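Local structure of inactive glucansucrase (Lactobacillus reuteri, 5JBD) at residues Asn47-Tyr52 against Ser757-Val762; Gly51-Thr56 against Asp861-Asn866; Pro165-Ser170 against Ile851-Lys856; Leu173-Met178 against Asp190-Ile195; Ala761-Arg766 against Asn783-Ala788. The protein belongs to glycosyl hydrolase family 70, the glucansucrase family of the TIM-barrel clan, but is an inactive member, modelled with a bound calcium ion. All blocks are in the same frame, centred on the assembly; numbering follows the deposited sequence.

Interaction 1 (Asn47-Tyr52 against Ser757-Val762); sequences NNIDGY and SGQEAV
Asp50 reaches across to strand 758-767 and takes the backbone N-H of Ala761 on its carboxylate. CG stands anti to its own carbonyl carbon (chi1 -56°), and from there Asp50 OD2 lies 2.9 Å from Ala761 N in a nearly straight bond (164°) that arrives almost head-on to the C-O bond. Asp50 OD2 also rests 3.4 Å from Glu760 CG. The other oxygen, Asp50 OD1, is 3.1 Å from a water that also sits 3.0 Å from Gln759 O, so both carboxylate oxygens are tied to the strand, one directly and one through solvent.

Ile49 comes in next to it. Its CG2, anti to the backbone N, presses on the Glu760-Ala761 peptide, 3.6 Å from Ala761 N. The longer branch runs the other way and brings CD1 loosely to Gln759 OE1; the NE2 of that amide is hydrogen-bonded to Phe787 O. Ala761 CB then fits beside the Tyr52 ring, 3.7 Å from Tyr52 CD2. The hydroxyl of that ring is held by Asn208 O, while Glu760 turns its own carboxylate away to Thr790 and the backbone of Ala838.

All this is presented by a type I' turn from Ile49 to Tyr52, doubly bonded between the backbones of its end residues. Asn48 OD1 adds an Asx motif by accepting from Gly51 N, 3.1 Å away.

The chemistry is that of a carboxylate capturing a strand amide. Asp50 OD2 and Glu760 OE2 are 5.0 Å apart; the two like charges, if both are present, would repel mildly, and the amide and water around Asp50 probably offset part of this.

Interaction 2 (Gly51-Thr56 against Asp861-Asn866); sequences GYLSYT and DYAYLN
Gly51 O is gripped by Leu865 N at 2.8 Å, in the carbonyl plane and on a lone pair, and Tyr864 CA adds a CA-H...O contact at 3.3 Å. Leu865 CB also leans on this oxygen, so the carbonyl is well surrounded by the 861-866 segment. Two residues on, the link is made by water: Leu53 N donates to a water at 2.9 Å, which in turn lies within bonding distance of Ala863 O. That water sits in the plane of the Tyr52 ring, at its edge.

Three tyrosines form the aromatic cluster around this backbone. Tyr864 has CG anti to its backbone N (chi1 -165°); its ring lies against Gly51 and points an edge at a face of Tyr52. Tyr864 CD1 stands 3.7 Å from Tyr52 CE1, the planes are inclined at 77°, and the centroids are 5.1 Å apart. A face of the Tyr864 ring meanwhile receives Gly51 CA in a CH-pi contact, offset toward the rim. Tyr52 in turn directs its own edge at the face of Tyr862, an offset edge-to-face pair with centroids 5.9 Å apart, while Tyr862 CB lies near the plane of the Tyr52 ring. Leu53 CG on Ala863 CB, 4.2 Å apart, ends the packing.

The hydroxyls are anchored outside the cluster: Tyr862 OH bonds to Ile785 N, and Tyr864 OH to Ala872 N.

Side-chain-less Gly51 lets the Tyr864 ring lie directly against the backbone. In this buried join of two irregular loops near the chain ends, edge-to-face rings supply much of the apolar contact while one carbonyl and one water satisfy the amides.

Interaction 3 (Pro165-Ser170 against Ile851-Lys856); sequences PELSAS and IGLAVK
Glu166 and Gly852 make the polar part of this contact, once directly and once through solvent. The direct link runs between backbones: Gly852 N donates to Glu166 O over 2.9 Å. The donor lies in the carbonyl plane, but the bond is bent, with 132° at the hydrogen. The second link uses the side chain. CG of Glu166 stands between its backbone N and carbonyl carbon, the crowded position (chi1 73°), and the chain then extends until OE1 accepts from a water 2.8 Å away. This water also donates to Gly852 O, again at 2.8 Å, and so closes a bridge around the glycine.

Packing is lighter. Gly852 brings no side chain, which allows its CA to settle 4.1 Å from Glu166 CB. Leu167 sends CD2 to Gly852 O, 3.6 Å off, while Leu853 reaches back with its own CD2 to lie 3.9 Å from Leu167 CA. Each leucine thus packs mainly on the other segment's backbone; the side chains themselves meet only lightly.

The 165-170 chain bends tightly here, with Ser168 N bonded to Pro165 O. Ser171 OG accepts from Ile851 N and is also hydrogen-bonded to the carbonyls of Pro165 and Ser168, which must share its single proton.

Structurally this is a loop-to-loop join: a short 3-10 bend following helix 151-162 is docked on the irregular segment after strand 841-845, whose Ile851 and Leu853 also cover Tyr786 and Phe787 of strand 784-791.

Interaction 4 (Leu173-Met178 against Asp190-Ile195); sequences LSLQSM and DSDQVI
Asp192 holds the start of the 3-10 turn 175-177 with both carboxylate oxygens. Ser174 OG donates to Asp192 OD2 over a short 2.6 Å, meeting it on the syn side and 15° out of the carboxylate plane. Leu175 N donates to Asp192 OD1 at 2.9 Å in an almost straight bond (170°) that uses the syn lone pair of OD1, so hydroxyl and amide fill the two neighbouring positions of one carboxylate.

The Ser174 hydroxyl has a second task. With OG anti to its backbone N (chi1 177°), it accepts from Gln176 N at 3.0 Å and completes an ST turn. The carbonyl of Ser174 is gripped as well: Ser177 OG donates to it from 3.0 Å, nearly in line with the C=O bond, and Ser177 N adds a longer bond. On the partner segment, Gln193 NE2 reaches back to Asp190 O, 2.9 Å away, and braces the bend before strand 193-197.

Outside this polar centre, Leu175 slides past Asp192 in the opposite direction. Leu175 CG lies 3.6 Å from Asp192 OD1, and Leu175 CD1 packs on Ser191 CB at 3.6 Å.

Arg766 of strand 758-767, outside the two segments, joins both of them. The NH2 of Arg766 forms a salt bridge with Asp192 OD1 and a hydrogen bond with Leu173 O, while NH1 bonds to Ser191 O.

A buried carboxylate that takes a hydroxyl, an amide and a guanidinium is consistent with a charged aspartate, stabilised by Arg766. It pins an otherwise irregular loop to the beginning of a sheet strand.

Interaction 5 (Ala761-Arg766 against Asn783-Ala788); sequences AVTVTR and NQIYFA
Tyr786 lies beside Val764 on one face of the strand pair. Its CB touches Val764 CG2 at 3.7 Å and CG1 scarcely farther off. CG, anti to the backbone N (chi1 -178°), is still near CG2, and Tyr786 CD2 grazes Val764 CG1 at 4.1 Å. From there the ring leaves the partner strand: Ile851 packs against it, and OH ends in hydrogen bonds with Glu172 OE2 and Gln847 N.

Val762 shares this face, its CG2 wedged 3.2 Å from Tyr786 O and against Ala788 CB. On the other face Ala761 CB sits at the edge of the Phe787 ring, in its plane, and 4.0 Å from Ile785 CG2. Thr763, also there, lays CG2 on the backbone of Asn783, 3.6 Å from its CA, while its hydroxyl is bonded to Thr209 OG1 and Asn199 ND2.

Paired amides join the backbones. Val762 and Tyr786 exchange two bonds, of which Val762 N to Tyr786 O is almost straight; Val764 and Gln784 exchange two more. At Asn783 the regular pattern stops, and Thr765 OG1 accepts its N-H at 3.1 Å.

Asn783 and Gln784 together face Val764, which makes a G1 beta bulge; Asn783 takes the left-handed backbone conformation (phi 56°) of the first bulge position. At the far end Phe787 centres an inverse gamma turn. Between these two irregularities the short segments 761-766 and 784-788 run 119° apart, far from the 180° of a flat antiparallel pair. They belong to consecutive antiparallel strands joined by a long connection, with 784-791 at the edge of the antiparallel sheet and 193-197 on the other side of 758-767.

Overall arrangement
Near the N terminus, residues 47-56 close the two longest loops: interaction 1 runs forward to strand 758-767 and interaction 2, sharing Gly51 and Tyr52 with it, to the late loop at 861-866. Interaction 3 starts after helix 151-162 and ends at 851-856; it lies within the span of interaction 2 but crosses interaction 1. Interaction 4 closes a short local loop just beyond 165-170, inside all three of these spans. Interaction 5 starts where interaction 1 ends, on the same strand, and falls within interactions 2 and 3. Together they bind regions near both ends of the chain and the post-helical loops to the antiparallel sheet, around strands 193-197, 758-767 and 784-791.

Interaction 1 (Asn47-Tyr52 against Ser757-Val762)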
# COMPACT_ATOMS: atom_id res chain seq x y z
N ASN A 47 7.92 13.00 -32.92
CA ASN A 47 7.55 12.71 -31.51
C ASN A 47 8.57 13.39 -30.59
O ASN A 47 9.78 13.36 -30.86
CB ASN A 47 7.54 11.20 -31.19
CG ASN A 47 6.32 10.42 -31.77
OD1 ASN A 47 6.36 9.17 -31.84
ND2 ASN A 47 5.25 11.12 -32.18
N ASN A 48 8.08 14.03 -29.54
CA ASN A 48 8.96 14.61 -28.54
C ASN A 48 8.25 14.66 -27.18
O ASN A 48 7.02 14.55 -27.09
CB ASN A 48 9.40 16.00 -28.98
CG ASN A 48 8.26 16.99 -28.95
OD1 ASN A 48 8.12 17.76 -28.00
ND2 ASN A 48 7.39 16.92 -29.94
N ILE A 49 9.05 14.84 -26.14
CA ILE A 49 8.58 14.84 -24.75
C ILE A 49 9.10 16.12 -24.13
O ILE A 49 10.29 16.25 -23.89
CB ILE A 49 9.07 13.60 -23.98
CG1 ILE A 49 8.65 12.31 -24.71
CG2 ILE A 49 8.50 13.60 -22.55
CD1 ILE A 49 9.21 11.03 -24.13
N ASP A 50 8.22 17.11 -23.98
CA ASP A 50 8.60 18.47 -23.59
C ASP A 50 9.80 19.04 -24.37
O ASP A 50 10.68 19.68 -23.80
CB ASP A 50 8.87 18.50 -22.07
CG ASP A 50 7.70 18.00 -21.25
OD1 ASP A 50 6.63 18.65 -21.30
OD2 ASP A 50 7.83 16.96 -20.58
N GLY A 51 9.82 18.80 -25.68
CA GLY A 51 10.91 19.28 -26.58
C GLY A 51 12.05 18.28 -26.81
O GLY A 51 12.75 18.37 -27.82
N TYR A 52 12.23 17.34 -25.89
CA TYR A 52 13.34 16.38 -25.96
C TYR A 52 12.94 15.18 -26.82
O TYR A 52 11.75 14.90 -26.97
CB TYR A 52 13.77 15.95 -24.53
CG TYR A 52 14.21 17.16 -23.74
CD1 TYR A 52 15.50 17.67 -23.90
CD2 TYR A 52 13.32 17.84 -22.91
CE1 TYR A 52 15.90 18.81 -23.22
CE2 TYR A 52 13.71 18.98 -22.22
CZ TYR A 52 15.01 19.46 -22.38
OH TYR A 52 15.41 20.59 -21.71
N SER A 757 -0.39 7.57 -17.55
CA SER A 757 -0.19 7.29 -18.98
C SER A 757 0.65 8.36 -19.71
O SER A 757 1.11 8.12 -20.83
CB SER A 757 -1.54 7.13 -19.68
OG SER A 757 -2.23 8.38 -19.64
N GLY A 758 0.85 9.51 -19.09
CA GLY A 758 1.59 10.62 -19.70
C GLY A 758 3.04 10.73 -19.24
O GLY A 758 3.31 10.83 -18.04
N GLN A 759 3.96 10.71 -20.21
CA GLN A 759 5.38 10.91 -19.94
C GLN A 759 5.74 12.39 -19.89
O GLN A 759 5.11 13.23 -20.56
CB GLN A 759 6.26 10.23 -20.98
CG GLN A 759 6.39 8.74 -20.78
CD GLN A 759 7.19 8.07 -21.88
OE1 GLN A 759 6.70 7.90 -23.00
NE2 GLN A 759 8.43 7.70 -21.58
N GLU A 760 6.77 12.68 -19.11
CA GLU A 760 7.26 14.03 -18.90
C GLU A 760 8.78 13.97 -18.79
O GLU A 760 9.32 13.05 -18.19
CB GLU A 760 6.65 14.60 -17.62
CG GLU A 760 6.87 16.10 -17.40
CD GLU A 760 6.25 16.63 -16.12
OE1 GLU A 760 5.62 15.85 -15.35
OE2 GLU A 760 6.41 17.84 -15.87
N ALA A 761 9.47 14.95 -19.37
CA ALA A 761 10.91 15.06 -19.19
C ALA A 761 11.16 15.67 -17.82
O ALA A 761 10.79 16.82 -17.56
CB ALA A 761 11.56 15.90 -20.29
N VAL A 762 11.76 14.89 -16.94
CA VAL A 762 12.15 15.35 -15.60
C VAL A 762 13.65 15.19 -15.44
O VAL A 762 14.25 14.33 -16.08
CB VAL A 762 11.42 14.58 -14.48
CG1 VAL A 762 9.97 15.03 -14.40
CG2 VAL A 762 11.48 13.07 -14.69
O HOH W 1 4.74 16.24 -20.72

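Interaction 2 (Gly51-Thr56 against Asp861-Asn866)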
# COMPACT_ATOMS: atom_id res chain seq x y z
N GLY A 51 9.82 18.80 -25.68
CA GLY A 51 10.91 19.28 -26.58
C GLY A 51 12.05 18.28 -26.81
O GLY A 51 12.75 18.37 -27.82
N TYR A 52 12.23 17.34 -25.89
CA TYR A 52 13.34 16.38 -25.96
C TYR A 52 12.94 15.18 -26.82
O TYR A 52 11.75 14.90 -26.97
CB TYR A 52 13.77 15.95 -24.53
CG TYR A 52 14.21 17.16 -23.74
CD1 TYR A 52 15.50 17.67 -23.90
CD2 TYR A 52 13.32 17.84 -22.91
CE1 TYR A 52 15.90 18.81 -23.22
CE2 TYR A 52 13.71 18.98 -22.22
CZ TYR A 52 15.01 19.46 -22.38
OH TYR A 52 15.41 20.59 -21.71
N LEU A 53 13.94 14.49 -27.35
CA LEU A 53 13.72 13.30 -28.19
C LEU A 53 14.08 12.02 -27.44
O LEU A 53 15.04 12.00 -26.67
CB LEU A 53 14.57 13.38 -29.46
CG LEU A 53 14.30 14.51 -30.47
CD1 LEU A 53 14.96 14.17 -31.79
CD2 LEU A 53 12.83 14.88 -30.66
N SER A 54 13.33 10.95 -27.71
CA SER A 54 13.61 9.61 -27.21
C SER A 54 14.05 8.69 -28.34
O SER A 54 13.41 8.66 -29.38
CB SER A 54 12.36 9.03 -26.54
OG SER A 54 12.56 7.67 -26.22
N TYR A 55 15.10 7.89 -28.12
CA TYR A 55 15.55 6.94 -29.14
C TYR A 55 14.49 5.92 -29.56
O TYR A 55 14.52 5.45 -30.68
CB TYR A 55 16.83 6.20 -28.71
CG TYR A 55 18.06 7.06 -28.80
CD1 TYR A 55 18.60 7.42 -30.04
CD2 TYR A 55 18.68 7.52 -27.64
CE1 TYR A 55 19.72 8.22 -30.12
CE2 TYR A 55 19.82 8.32 -27.71
CZ TYR A 55 20.33 8.67 -28.95
OH TYR A 55 21.43 9.47 -29.02
N THR A 56 13.56 5.59 -28.68
CA THR A 56 12.50 4.62 -29.00
C THR A 56 11.24 5.26 -29.61
O THR A 56 10.29 4.56 -29.90
CB THR A 56 12.11 3.79 -27.75
OG1 THR A 56 11.80 4.66 -26.66
CG2 THR A 56 13.27 2.89 -27.37
N ASP A 861 25.32 17.70 -26.28
CA ASP A 861 24.13 18.54 -26.13
C ASP A 861 22.85 17.72 -26.27
O ASP A 861 22.78 16.84 -27.14
CB ASP A 861 24.09 19.64 -27.20
CG ASP A 861 25.18 20.68 -27.04
OD1 ASP A 861 25.90 20.68 -26.02
OD2 ASP A 861 25.31 21.52 -27.96
N TYR A 862 21.86 18.01 -25.44
CA TYR A 862 20.53 17.43 -25.63
C TYR A 862 19.91 17.92 -26.94
O TYR A 862 19.97 19.11 -27.25
CB TYR A 862 19.59 17.79 -24.47
CG TYR A 862 19.79 16.94 -23.23
CD1 TYR A 862 19.32 15.63 -23.18
CD2 TYR A 862 20.46 17.45 -22.12
CE1 TYR A 862 19.51 14.84 -22.04
CE2 TYR A 862 20.65 16.66 -20.98
CZ TYR A 862 20.18 15.37 -20.94
OH TYR A 862 20.36 14.59 -19.82
N ALA A 863 19.35 16.99 -27.71
CA ALA A 863 18.54 17.35 -28.86
C ALA A 863 17.30 18.07 -28.35
O ALA A 863 16.83 17.80 -27.23
CB ALA A 863 18.15 16.11 -29.66
N TYR A 864 16.80 19.01 -29.13
CA TYR A 864 15.63 19.79 -28.69
C TYR A 864 14.85 20.28 -29.87
O TYR A 864 15.43 20.69 -30.88
CB TYR A 864 16.07 20.97 -27.81
CG TYR A 864 14.95 21.61 -27.02
CD1 TYR A 864 14.54 21.10 -25.79
CD2 TYR A 864 14.29 22.74 -27.51
CE1 TYR A 864 13.51 21.68 -25.07
CE2 TYR A 864 13.26 23.33 -26.80
CZ TYR A 864 12.88 22.81 -25.57
OH TYR A 864 11.85 23.42 -24.88
N LEU A 865 13.53 20.24 -29.74
CA LEU A 865 12.62 20.72 -30.76
C LEU A 865 11.86 21.90 -30.20
O LEU A 865 10.99 21.75 -29.34
CB LEU A 865 11.67 19.60 -31.18
CG LEU A 865 10.72 19.95 -32.32
CD1 LEU A 865 11.50 20.31 -33.59
CD2 LEU A 865 9.77 18.79 -32.56
N ASN A 866 12.22 23.09 -30.67
CA ASN A 866 11.53 24.32 -30.31
C ASN A 866 10.28 24.41 -31.17
O ASN A 866 10.37 24.66 -32.37
CB ASN A 866 12.45 25.53 -30.55
CG ASN A 866 11.84 26.84 -30.06
OD1 ASN A 866 10.71 27.19 -30.41
ND2 ASN A 866 12.59 27.58 -29.26
O HOH W 2 16.61 14.95 -26.40

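Interaction 3 (Pro165-Ser170 against Ile851-Lys856)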
# COMPACT_ATOMS: atom_id res chain seq x y z
N PRO A 165 21.51 -1.79 -22.81
CA PRO A 165 21.37 -1.29 -21.43
C PRO A 165 20.81 0.12 -21.31
O PRO A 165 19.84 0.32 -20.58
CB PRO A 165 22.81 -1.36 -20.90
CG PRO A 165 23.38 -2.55 -21.60
CD PRO A 165 22.76 -2.55 -22.99
N GLU A 166 21.39 1.08 -22.04
CA GLU A 166 20.94 2.47 -21.90
C GLU A 166 19.51 2.77 -22.41
O GLU A 166 18.94 3.80 -22.04
CB GLU A 166 21.98 3.45 -22.45
CG GLU A 166 22.09 3.50 -23.95
CD GLU A 166 23.39 4.13 -24.39
OE1 GLU A 166 23.48 5.37 -24.35
OE2 GLU A 166 24.31 3.37 -24.77
N LEU A 167 18.92 1.86 -23.19
CA LEU A 167 17.55 2.01 -23.68
C LEU A 167 16.57 1.06 -22.99
O LEU A 167 15.47 0.80 -23.50
CB LEU A 167 17.50 1.80 -25.21
CG LEU A 167 18.58 2.51 -26.04
CD1 LEU A 167 18.42 2.18 -27.52
CD2 LEU A 167 18.52 4.02 -25.82
N SER A 168 16.95 0.54 -21.82
CA SER A 168 16.14 -0.45 -21.12
C SER A 168 16.46 -0.43 -19.62
O SER A 168 17.30 0.35 -19.17
CB SER A 168 16.38 -1.84 -21.70
OG SER A 168 17.75 -2.20 -21.63
N ALA A 169 15.77 -1.29 -18.88
CA ALA A 169 15.75 -1.25 -17.42
C ALA A 169 17.12 -1.23 -16.75
O ALA A 169 17.33 -0.45 -15.83
CB ALA A 169 14.92 -2.42 -16.88
N SER A 170 18.06 -2.04 -17.23
CA SER A 170 19.32 -2.26 -16.50
C SER A 170 20.13 -0.98 -16.22
O SER A 170 20.76 -0.87 -15.17
CB SER A 170 20.20 -3.32 -17.17
OG SER A 170 20.69 -2.87 -18.42
N ILE A 851 17.78 4.96 -18.61
CA ILE A 851 18.27 6.30 -18.28
C ILE A 851 18.85 7.03 -19.50
O ILE A 851 19.07 8.24 -19.43
CB ILE A 851 19.29 6.24 -17.10
CG1 ILE A 851 19.40 7.57 -16.35
CG2 ILE A 851 20.69 5.83 -17.57
CD1 ILE A 851 18.10 8.11 -15.81
N GLY A 852 19.09 6.29 -20.59
CA GLY A 852 19.69 6.84 -21.82
C GLY A 852 18.75 7.00 -23.00
O GLY A 852 19.22 7.10 -24.13
N LEU A 853 17.44 7.04 -22.76
CA LEU A 853 16.46 7.26 -23.83
C LEU A 853 16.60 8.64 -24.45
O LEU A 853 16.43 8.79 -25.67
CB LEU A 853 15.01 7.07 -23.34
CG LEU A 853 14.54 5.66 -22.97
CD1 LEU A 853 13.09 5.67 -22.50
CD2 LEU A 853 14.70 4.70 -24.13
N ALA A 854 16.90 9.64 -23.62
CA ALA A 854 17.01 11.04 -24.07
C ALA A 854 18.15 11.22 -25.07
O ALA A 854 19.30 10.89 -24.76
CB ALA A 854 17.19 11.96 -22.88
N VAL A 855 17.83 11.75 -26.26
CA VAL A 855 18.80 11.87 -27.34
C VAL A 855 19.76 13.02 -27.06
O VAL A 855 19.34 14.16 -26.84
CB VAL A 855 18.11 12.07 -28.71
CG1 VAL A 855 19.14 12.31 -29.82
CG2 VAL A 855 17.24 10.86 -29.05
N LYS A 856 21.05 12.70 -27.07
CA LYS A 856 22.11 13.67 -27.05
C LYS A 856 22.83 13.62 -28.38
O LYS A 856 22.97 12.54 -28.97
CB LYS A 856 23.10 13.37 -25.91
CG LYS A 856 22.48 13.50 -24.54
CD LYS A 856 23.47 13.21 -23.41
CE LYS A 856 22.84 13.53 -22.07
NZ LYS A 856 23.65 13.15 -20.88
O HOH W 3 21.90 7.68 -24.43

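Interaction 4 (Leu173-Met178 against Asp190-Ile195)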
# COMPACT_ATOMS: atom_id res chain seq x y z
N LEU A 173 19.87 1.02 -12.78
CA LEU A 173 20.71 0.56 -11.66
C LEU A 173 19.90 0.05 -10.47
O LEU A 173 19.96 0.59 -9.37
CB LEU A 173 21.72 1.63 -11.23
CG LEU A 173 22.62 2.23 -12.32
CD1 LEU A 173 23.46 3.34 -11.72
CD2 LEU A 173 23.51 1.18 -12.96
N SER A 174 19.11 -1.00 -10.71
CA SER A 174 18.37 -1.67 -9.64
C SER A 174 19.32 -2.37 -8.69
O SER A 174 20.31 -2.95 -9.10
CB SER A 174 17.40 -2.71 -10.20
OG SER A 174 16.73 -3.40 -9.15
N LEU A 175 18.99 -2.33 -7.40
CA LEU A 175 19.72 -3.12 -6.41
C LEU A 175 19.56 -4.64 -6.64
O LEU A 175 20.41 -5.42 -6.21
CB LEU A 175 19.29 -2.72 -4.99
CG LEU A 175 19.48 -1.24 -4.61
CD1 LEU A 175 18.79 -0.94 -3.28
CD2 LEU A 175 20.95 -0.90 -4.51
N GLN A 176 18.51 -5.05 -7.36
CA GLN A 176 18.31 -6.45 -7.81
C GLN A 176 19.45 -7.05 -8.59
O GLN A 176 19.60 -8.28 -8.60
CB GLN A 176 17.06 -6.59 -8.68
CG GLN A 176 15.75 -6.54 -7.90
CD GLN A 176 14.51 -6.70 -8.80
OE1 GLN A 176 13.51 -7.31 -8.39
NE2 GLN A 176 14.57 -6.18 -10.02
N SER A 177 20.24 -6.21 -9.24
CA SER A 177 21.32 -6.68 -10.10
C SER A 177 22.61 -7.02 -9.36
O SER A 177 23.58 -7.44 -9.99
CB SER A 177 21.65 -5.62 -11.14
OG SER A 177 22.36 -4.55 -10.51
N MET A 178 22.64 -6.81 -8.04
CA MET A 178 23.89 -6.95 -7.29
C MET A 178 24.18 -8.42 -7.07
O MET A 178 23.26 -9.24 -7.06
CB MET A 178 23.84 -6.13 -5.99
CG MET A 178 24.14 -4.66 -6.31
SD MET A 178 25.91 -4.34 -6.60
CE MET A 178 26.55 -4.28 -4.93
N ASP A 190 12.89 -1.02 -1.79
CA ASP A 190 12.81 0.30 -1.16
C ASP A 190 13.70 1.33 -1.80
O ASP A 190 13.26 2.43 -2.13
CB ASP A 190 13.20 0.22 0.32
CG ASP A 190 12.22 -0.56 1.15
OD1 ASP A 190 11.04 -0.65 0.78
OD2 ASP A 190 12.65 -1.06 2.22
N SER A 191 14.96 0.96 -1.99
CA SER A 191 15.94 1.92 -2.47
C SER A 191 16.19 1.86 -4.02
O SER A 191 17.23 2.30 -4.51
CB SER A 191 17.17 1.82 -1.57
OG SER A 191 16.78 2.37 -0.28
N ASP A 192 15.18 1.39 -4.76
CA ASP A 192 15.11 1.56 -6.24
C ASP A 192 14.30 2.81 -6.57
O ASP A 192 13.11 2.74 -6.88
CB ASP A 192 14.53 0.30 -6.92
CG ASP A 192 15.58 -0.75 -7.23
OD1 ASP A 192 16.77 -0.57 -6.87
OD2 ASP A 192 15.21 -1.77 -7.85
N GLN A 193 14.95 3.96 -6.46
CA GLN A 193 14.30 5.26 -6.54
C GLN A 193 15.12 6.26 -7.30
O GLN A 193 16.35 6.20 -7.35
CB GLN A 193 14.08 5.88 -5.15
CG GLN A 193 13.37 5.02 -4.12
CD GLN A 193 11.89 4.86 -4.36
OE1 GLN A 193 11.27 5.62 -5.12
NE2 GLN A 193 11.30 3.86 -3.71
N VAL A 194 14.40 7.23 -7.83
CA VAL A 194 14.96 8.41 -8.39
C VAL A 194 14.19 9.61 -7.81
O VAL A 194 12.98 9.53 -7.63
CB VAL A 194 14.86 8.22 -9.93
CG1 VAL A 194 13.96 9.22 -10.61
CG2 VAL A 194 16.24 8.02 -10.56
N ILE A 195 14.88 10.69 -7.49
CA ILE A 195 14.20 11.95 -7.10
C ILE A 195 14.10 12.91 -8.28
O ILE A 195 14.94 12.89 -9.17
CB ILE A 195 14.89 12.69 -5.92
CG1 ILE A 195 16.35 13.04 -6.23
CG2 ILE A 195 14.79 11.84 -4.65
CD1 ILE A 195 17.02 13.89 -5.15

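Interaction 5 (Ala761-Arg766 against Asn783-Ala788)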
# COMPACT_ATOMS: atom_id res chain seq x y z
N ALA A 761 9.47 14.95 -19.37
CA ALA A 761 10.91 15.06 -19.19
C ALA A 761 11.16 15.67 -17.82
O ALA A 761 10.79 16.82 -17.56
CB ALA A 761 11.56 15.90 -20.29
N VAL A 762 11.76 14.89 -16.94
CA VAL A 762 12.15 15.35 -15.60
C VAL A 762 13.65 15.19 -15.44
O VAL A 762 14.25 14.33 -16.08
CB VAL A 762 11.42 14.58 -14.48
CG1 VAL A 762 9.97 15.03 -14.40
CG2 VAL A 762 11.48 13.07 -14.69
N THR A 763 14.26 16.02 -14.60
CA THR A 763 15.67 15.89 -14.27
C THR A 763 15.77 15.09 -12.97
O THR A 763 15.15 15.45 -11.96
CB THR A 763 16.33 17.26 -14.16
OG1 THR A 763 16.14 17.98 -15.39
CG2 THR A 763 17.82 17.11 -13.89
N VAL A 764 16.55 14.00 -12.99
CA VAL A 764 16.58 13.04 -11.87
C VAL A 764 17.97 12.62 -11.37
O VAL A 764 18.97 12.78 -12.05
CB VAL A 764 15.80 11.75 -12.19
CG1 VAL A 764 14.41 12.08 -12.73
CG2 VAL A 764 16.56 10.84 -13.15
N THR A 765 17.98 12.07 -10.15
CA THR A 765 19.19 11.57 -9.50
C THR A 765 18.84 10.25 -8.81
O THR A 765 17.77 10.12 -8.20
CB THR A 765 19.73 12.58 -8.48
OG1 THR A 765 20.17 13.76 -9.18
CG2 THR A 765 20.90 12.02 -7.68
N ARG A 766 19.75 9.28 -8.92
CA ARG A 766 19.55 7.94 -8.37
C ARG A 766 19.74 8.00 -6.84
O ARG A 766 20.82 8.32 -6.38
CB ARG A 766 20.58 6.97 -8.97
CG ARG A 766 20.47 5.52 -8.52
CD ARG A 766 19.24 4.85 -9.09
NE ARG A 766 19.16 3.45 -8.65
CZ ARG A 766 18.75 3.04 -7.44
NH1 ARG A 766 18.38 3.93 -6.51
NH2 ARG A 766 18.73 1.73 -7.15
N ASN A 783 21.23 14.39 -12.02
CA ASN A 783 20.85 15.50 -12.89
C ASN A 783 20.71 15.07 -14.36
O ASN A 783 21.17 15.77 -15.27
CB ASN A 783 21.85 16.67 -12.73
CG ASN A 783 21.96 17.16 -11.29
OD1 ASN A 783 23.02 17.04 -10.66
ND2 ASN A 783 20.87 17.69 -10.77
N GLN A 784 20.08 13.92 -14.57
CA GLN A 784 19.87 13.36 -15.90
C GLN A 784 18.42 13.50 -16.30
O GLN A 784 17.53 13.22 -15.50
CB GLN A 784 20.22 11.87 -15.93
CG GLN A 784 21.69 11.54 -15.74
CD GLN A 784 22.59 12.21 -16.75
OE1 GLN A 784 22.35 12.15 -17.96
NE2 GLN A 784 23.64 12.86 -16.27
N ILE A 785 18.18 13.89 -17.55
CA ILE A 785 16.83 13.94 -18.07
C ILE A 785 16.32 12.51 -18.30
O ILE A 785 16.99 11.71 -18.94
CB ILE A 785 16.72 14.83 -19.34
CG1 ILE A 785 17.07 16.27 -18.96
CG2 ILE A 785 15.32 14.73 -19.94
CD1 ILE A 785 16.88 17.32 -20.02
N TYR A 786 15.12 12.24 -17.78
CA TYR A 786 14.51 10.92 -17.72
C TYR A 786 13.03 11.08 -18.08
O TYR A 786 12.38 12.02 -17.61
CB TYR A 786 14.64 10.42 -16.27
CG TYR A 786 14.12 9.02 -15.92
CD1 TYR A 786 14.65 7.88 -16.51
CD2 TYR A 786 13.13 8.85 -14.94
CE1 TYR A 786 14.19 6.60 -16.16
CE2 TYR A 786 12.67 7.58 -14.58
CZ TYR A 786 13.20 6.45 -15.18
OH TYR A 786 12.75 5.19 -14.84
N PHE A 787 12.51 10.18 -18.91
CA PHE A 787 11.14 10.31 -19.41
C PHE A 787 10.14 9.51 -18.57
O PHE A 787 9.49 8.58 -19.04
CB PHE A 787 11.08 9.91 -20.89
CG PHE A 787 11.97 10.73 -21.79
CD1 PHE A 787 12.00 12.12 -21.71
CD2 PHE A 787 12.76 10.11 -22.75
CE1 PHE A 787 12.81 12.87 -22.55
CE2 PHE A 787 13.56 10.85 -23.61
CZ PHE A 787 13.59 12.24 -23.50
N ALA A 788 10.00 9.91 -17.31
CA ALA A 788 9.13 9.21 -16.36
C ALA A 788 7.69 9.40 -16.74
O ALA A 788 7.32 10.46 -17.25
CB ALA A 788 9.36 9.73 -14.95